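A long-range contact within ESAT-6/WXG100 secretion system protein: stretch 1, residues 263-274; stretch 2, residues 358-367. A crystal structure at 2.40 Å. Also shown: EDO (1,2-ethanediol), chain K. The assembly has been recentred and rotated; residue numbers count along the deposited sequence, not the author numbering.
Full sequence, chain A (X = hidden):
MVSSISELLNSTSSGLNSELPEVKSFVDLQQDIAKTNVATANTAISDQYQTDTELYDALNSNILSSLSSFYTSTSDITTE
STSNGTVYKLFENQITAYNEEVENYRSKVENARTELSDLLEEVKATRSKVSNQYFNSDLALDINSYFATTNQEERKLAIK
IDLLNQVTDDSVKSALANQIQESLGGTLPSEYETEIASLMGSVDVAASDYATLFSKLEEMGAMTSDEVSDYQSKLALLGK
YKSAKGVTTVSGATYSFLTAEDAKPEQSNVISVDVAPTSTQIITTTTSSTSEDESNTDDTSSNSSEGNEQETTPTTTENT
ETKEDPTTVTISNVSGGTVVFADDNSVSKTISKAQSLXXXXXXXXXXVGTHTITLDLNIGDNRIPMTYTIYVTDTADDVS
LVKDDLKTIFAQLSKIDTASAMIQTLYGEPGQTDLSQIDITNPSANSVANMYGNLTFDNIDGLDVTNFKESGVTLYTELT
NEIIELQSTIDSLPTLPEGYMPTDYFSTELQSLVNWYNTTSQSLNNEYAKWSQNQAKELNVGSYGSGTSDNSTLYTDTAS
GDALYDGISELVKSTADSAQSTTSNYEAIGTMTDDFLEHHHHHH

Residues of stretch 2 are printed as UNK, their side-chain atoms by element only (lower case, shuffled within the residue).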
# COMPACT_ATOMS: atom_id res chain seq x y z
N ALA A 263 1.26 11.51 -42.11
CA ALA A 263 1.59 12.10 -43.40
C ALA A 263 0.39 12.85 -43.96
O ALA A 263 -0.76 12.51 -43.68
CB ALA A 263 2.04 11.02 -44.39
N LYS A 264 0.67 13.89 -44.74
CA LYS A 264 -0.38 14.66 -45.40
C LYS A 264 -0.19 14.56 -46.91
O LYS A 264 0.72 15.21 -47.47
CB LYS A 264 -0.36 16.11 -44.94
CG LYS A 264 -1.69 16.84 -45.12
CD LYS A 264 -2.79 16.20 -44.29
CE LYS A 264 -4.11 16.96 -44.41
NZ LYS A 264 -5.22 16.27 -43.71
N PRO A 265 -1.00 13.77 -47.61
CA PRO A 265 -0.83 13.64 -49.06
C PRO A 265 -1.29 14.89 -49.80
O PRO A 265 -2.11 15.67 -49.31
CB PRO A 265 -1.69 12.43 -49.41
CG PRO A 265 -2.74 12.40 -48.35
CD PRO A 265 -2.08 12.91 -47.10
N GLU A 266 -0.75 15.07 -51.00
CA GLU A 266 -1.08 16.24 -51.80
C GLU A 266 -2.47 16.10 -52.39
O GLU A 266 -2.81 15.07 -52.99
CB GLU A 266 -0.04 16.43 -52.90
CG GLU A 266 0.32 17.88 -53.15
CD GLU A 266 1.08 18.49 -51.98
OE1 GLU A 266 1.75 17.73 -51.25
OE2 GLU A 266 0.99 19.72 -51.78
N GLN A 267 -3.29 17.14 -52.24
CA GLN A 267 -4.68 17.08 -52.68
C GLN A 267 -4.82 17.27 -54.19
O GLN A 267 -5.74 16.72 -54.79
CB GLN A 267 -5.51 18.13 -51.94
CG GLN A 267 -6.99 18.11 -52.25
CD GLN A 267 -7.76 19.11 -51.43
OE1 GLN A 267 -7.18 19.83 -50.61
NE2 GLN A 267 -9.07 19.16 -51.62
N SER A 268 -3.92 18.04 -54.80
CA SER A 268 -3.91 18.24 -56.25
C SER A 268 -2.66 17.62 -56.85
O SER A 268 -1.61 17.52 -56.20
CB SER A 268 -3.96 19.73 -56.61
OG SER A 268 -5.24 20.28 -56.34
N ASN A 269 -2.77 17.22 -58.11
CA ASN A 269 -1.62 16.72 -58.85
C ASN A 269 -1.90 16.89 -60.34
O ASN A 269 -3.02 17.18 -60.75
CB ASN A 269 -1.32 15.26 -58.49
CG ASN A 269 0.00 14.77 -59.06
OD1 ASN A 269 0.86 15.57 -59.43
ND2 ASN A 269 0.16 13.46 -59.15
N VAL A 270 -0.85 16.71 -61.13
CA VAL A 270 -0.91 16.90 -62.57
C VAL A 270 -0.19 15.76 -63.26
O VAL A 270 0.75 15.17 -62.71
CB VAL A 270 -0.31 18.26 -62.99
CG1 VAL A 270 -1.19 19.40 -62.49
CG2 VAL A 270 1.10 18.40 -62.43
N ILE A 271 -0.63 15.43 -64.47
CA ILE A 271 -0.05 14.36 -65.26
C ILE A 271 0.01 14.81 -66.71
O ILE A 271 -0.65 15.77 -67.12
CB ILE A 271 -0.85 13.04 -65.15
CG1 ILE A 271 -2.28 13.26 -65.63
CG2 ILE A 271 -0.84 12.55 -63.72
CD1 ILE A 271 -3.28 12.35 -64.99
N SER A 272 0.82 14.10 -67.50
CA SER A 272 1.06 14.46 -68.89
C SER A 272 0.90 13.22 -69.76
O SER A 272 1.55 12.20 -69.51
CB SER A 272 2.45 15.07 -69.06
OG SER A 272 2.66 15.49 -70.40
N VAL A 273 0.05 13.32 -70.77
CA VAL A 273 -0.20 12.22 -71.70
C VAL A 273 0.20 12.66 -73.10
O VAL A 273 0.15 13.85 -73.44
CB VAL A 273 -1.68 11.78 -71.66
CG1 VAL A 273 -2.60 12.96 -71.94
CG2 VAL A 273 -1.93 10.66 -72.66
N ASP A 274 0.61 11.69 -73.92
CA ASP A 274 1.02 11.94 -75.30
C ASP A 274 -0.11 11.51 -76.22
O ASP A 274 -0.34 10.32 -76.42
CB ASP A 274 2.32 11.21 -75.64
CG ASP A 274 3.47 11.60 -74.73
OD1 ASP A 274 4.19 10.70 -74.25
OD2 ASP A 274 3.65 12.82 -74.48
N UNK A 358 -1.62 18.15 -70.38
CA UNK A 358 -1.49 18.12 -68.93
C UNK A 358 -2.88 18.10 -68.31
O UNK A 358 -3.76 18.88 -68.71
c UNK A 358 1.69 18.69 -68.92
c UNK A 358 2.28 19.03 -67.57
c UNK A 358 -0.70 19.34 -68.44
c UNK A 358 0.54 19.63 -69.26
n UNK A 358 2.75 20.45 -67.53
N UNK A 359 -3.09 17.21 -67.35
CA UNK A 359 -4.38 17.03 -66.70
C UNK A 359 -4.22 17.26 -65.21
O UNK A 359 -3.37 16.64 -64.57
c UNK A 359 -4.97 15.64 -66.99
c UNK A 359 -5.10 15.42 -68.50
c UNK A 359 -6.32 15.48 -66.30
c UNK A 359 -5.65 14.07 -68.88
N UNK A 360 -5.02 18.17 -64.67
CA UNK A 360 -5.05 18.46 -63.25
C UNK A 360 -6.23 17.73 -62.61
O UNK A 360 -7.36 17.82 -63.09
o UNK A 360 -5.77 20.23 -61.73
c UNK A 360 -5.18 19.96 -62.99
N UNK A 361 -5.95 16.99 -61.54
CA UNK A 361 -7.01 16.35 -60.77
C UNK A 361 -6.89 16.77 -59.31
O UNK A 361 -5.79 17.01 -58.80
c UNK A 361 -3.46 12.82 -59.44
c UNK A 361 -5.56 13.89 -59.02
c UNK A 361 -4.42 13.24 -58.55
c UNK A 361 -6.98 14.82 -60.90
c UNK A 361 -5.73 14.13 -60.38
o UNK A 361 -2.32 12.18 -58.99
c UNK A 361 -3.61 13.05 -60.80
c UNK A 361 -4.75 13.70 -61.26
N UNK A 362 -8.04 16.87 -58.65
CA UNK A 362 -8.12 17.38 -57.28
C UNK A 362 -9.15 16.54 -56.53
O UNK A 362 -10.34 16.57 -56.87
c UNK A 362 -8.51 18.86 -57.27
c UNK A 362 -8.61 19.37 -55.84
o UNK A 362 -7.52 19.62 -57.98
N UNK A 363 -8.70 15.80 -55.53
CA UNK A 363 -9.63 15.08 -54.67
C UNK A 363 -10.59 16.06 -54.02
O UNK A 363 -10.30 17.25 -53.87
c UNK A 363 -5.92 12.29 -54.92
c UNK A 363 -6.51 11.09 -55.24
c UNK A 363 -6.69 13.32 -54.39
c UNK A 363 -8.87 14.27 -53.61
c UNK A 363 -8.04 13.16 -54.18
c UNK A 363 -7.86 10.91 -55.03
c UNK A 363 -8.62 11.94 -54.50
N UNK A 364 -11.77 15.56 -53.65
CA UNK A 364 -12.80 16.44 -53.11
C UNK A 364 -12.46 16.92 -51.70
O UNK A 364 -12.89 18.00 -51.30
o UNK A 364 -13.18 14.15 -51.65
o UNK A 364 -15.24 13.79 -52.33
c UNK A 364 -14.20 14.47 -52.31
c UNK A 364 -14.17 15.75 -53.13
N UNK A 365 -11.69 16.13 -50.95
CA UNK A 365 -11.31 16.53 -49.60
C UNK A 365 -10.06 15.77 -49.19
O UNK A 365 -9.64 14.81 -49.84
o UNK A 365 -12.49 14.91 -48.21
c UNK A 365 -12.44 16.28 -48.59
N UNK A 366 -9.45 16.24 -48.09
CA UNK A 366 -8.32 15.57 -47.45
C UNK A 366 -8.72 14.91 -46.13
O UNK A 366 -7.85 14.67 -45.28
c UNK A 366 -7.17 16.55 -47.22
c UNK A 366 -5.72 15.87 -49.17
c UNK A 366 -5.28 18.01 -47.96
c UNK A 366 -6.35 17.04 -48.42
N UNK A 367 -10.00 14.63 -45.94
CA UNK A 367 -10.45 14.05 -44.68
C UNK A 367 -9.88 12.64 -44.50
O UNK A 367 -9.36 12.02 -45.43
c UNK A 367 -11.98 14.00 -44.63
o UNK A 367 -12.50 13.24 -45.70
C1 EDO K . -14.52 10.40 -50.23
O1 EDO K . -14.25 10.84 -51.57
C2 EDO K . -15.61 11.25 -49.60
O2 EDO K . -15.17 12.61 -49.50

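Position 358 has four carbons in a row ending in nitrogen; its CA lies 4.5 Å from Ser 272 CA, and the chain passes by Ser 272 OG: lysine. Lys 358 CD comes 3.7 Å from Ser 272 OG; all four chi angles are m, so the chain coils rather than extends.

Position 359 has four carbons, forked at the first, one arm two carbons long; its CB packs 3.8 Å from Ile 271 CG1: isoleucine. Its backbone pairs with Ile 271 in both directions, Ile 359 N to Ile 271 O at 2.8 Å and Ile 271 N to Ile 359 O at 3.0 Å.

Position 360 shows one carbon, then one oxygen; its CB lies 4.1 Å from Val 270 CG1: serine. Ser 360 CA makes a CA-H...O approach of 3.5 Å to Asn 269 O.

Position 361 bears one carbon and a six-carbon ring with an oxygen; Asn 269 O lies over one face of the ring, Ile 271 CG2 at its edge, and the ring oxygen meets Asn 269 ND2: tyrosine. With chi1 at p (63°), the ring reaches across toward stretch 1, which brings Tyr 361 OH to Asn 269 ND2, its donor at 2.8 Å; Tyr 361 CE2 is 4.1 Å from Ile 271 CG2. Backbone bonds join Asn 269 N to Tyr 361 O at 3.1 Å and Tyr 361 N to Asn 269 O at 3.0 Å.

Position 362 has one carbon carrying an oxygen and a carbon, the oxygen facing Ser 268 OG: threonine. Thr 362 OG1 is hydrogen-bonded to Ser 268 OG at 2.9 Å.

Position 363 has one carbon and a six-carbon ring without oxygen, with Gln 267 O at the ring edge: phenylalanine. Phe 363 N donates to Gln 267 O at 3.2 Å, and Gln 267 NE2 returns a nearly linear bond (175°) to Phe 363 O, also 3.2 Å.

Position 364 has two carbons, the second carrying two oxygens, and points away from stretch 1: aspartate. Asp 364 OD2 accepts from ethanediol O2 at 3.1 Å.

Position 365, one carbon and one oxygen, also points away: serine.

Position 366 has four carbons forked at the second, reaching Gln 267 CB and Pro 265 O: leucine. Leu 366 CD2 is 3.6 Å from each of Gln 267 CB and Pro 265 O.

Position 367, one carbon and one oxygen, makes no contact with stretch 1: serine.

The contact is thus an antiparallel strand pair, 153° between directions, burying 920 Å². Backbone bonds set the register; one face joins Asn 269, Ile 271, Ile 359 and Tyr 361, the other the Ser 268–Thr 362 bond, while Leu 366 extends the contact beyond the strands.

Stretch 2 (358-367) KISYTFDSLS
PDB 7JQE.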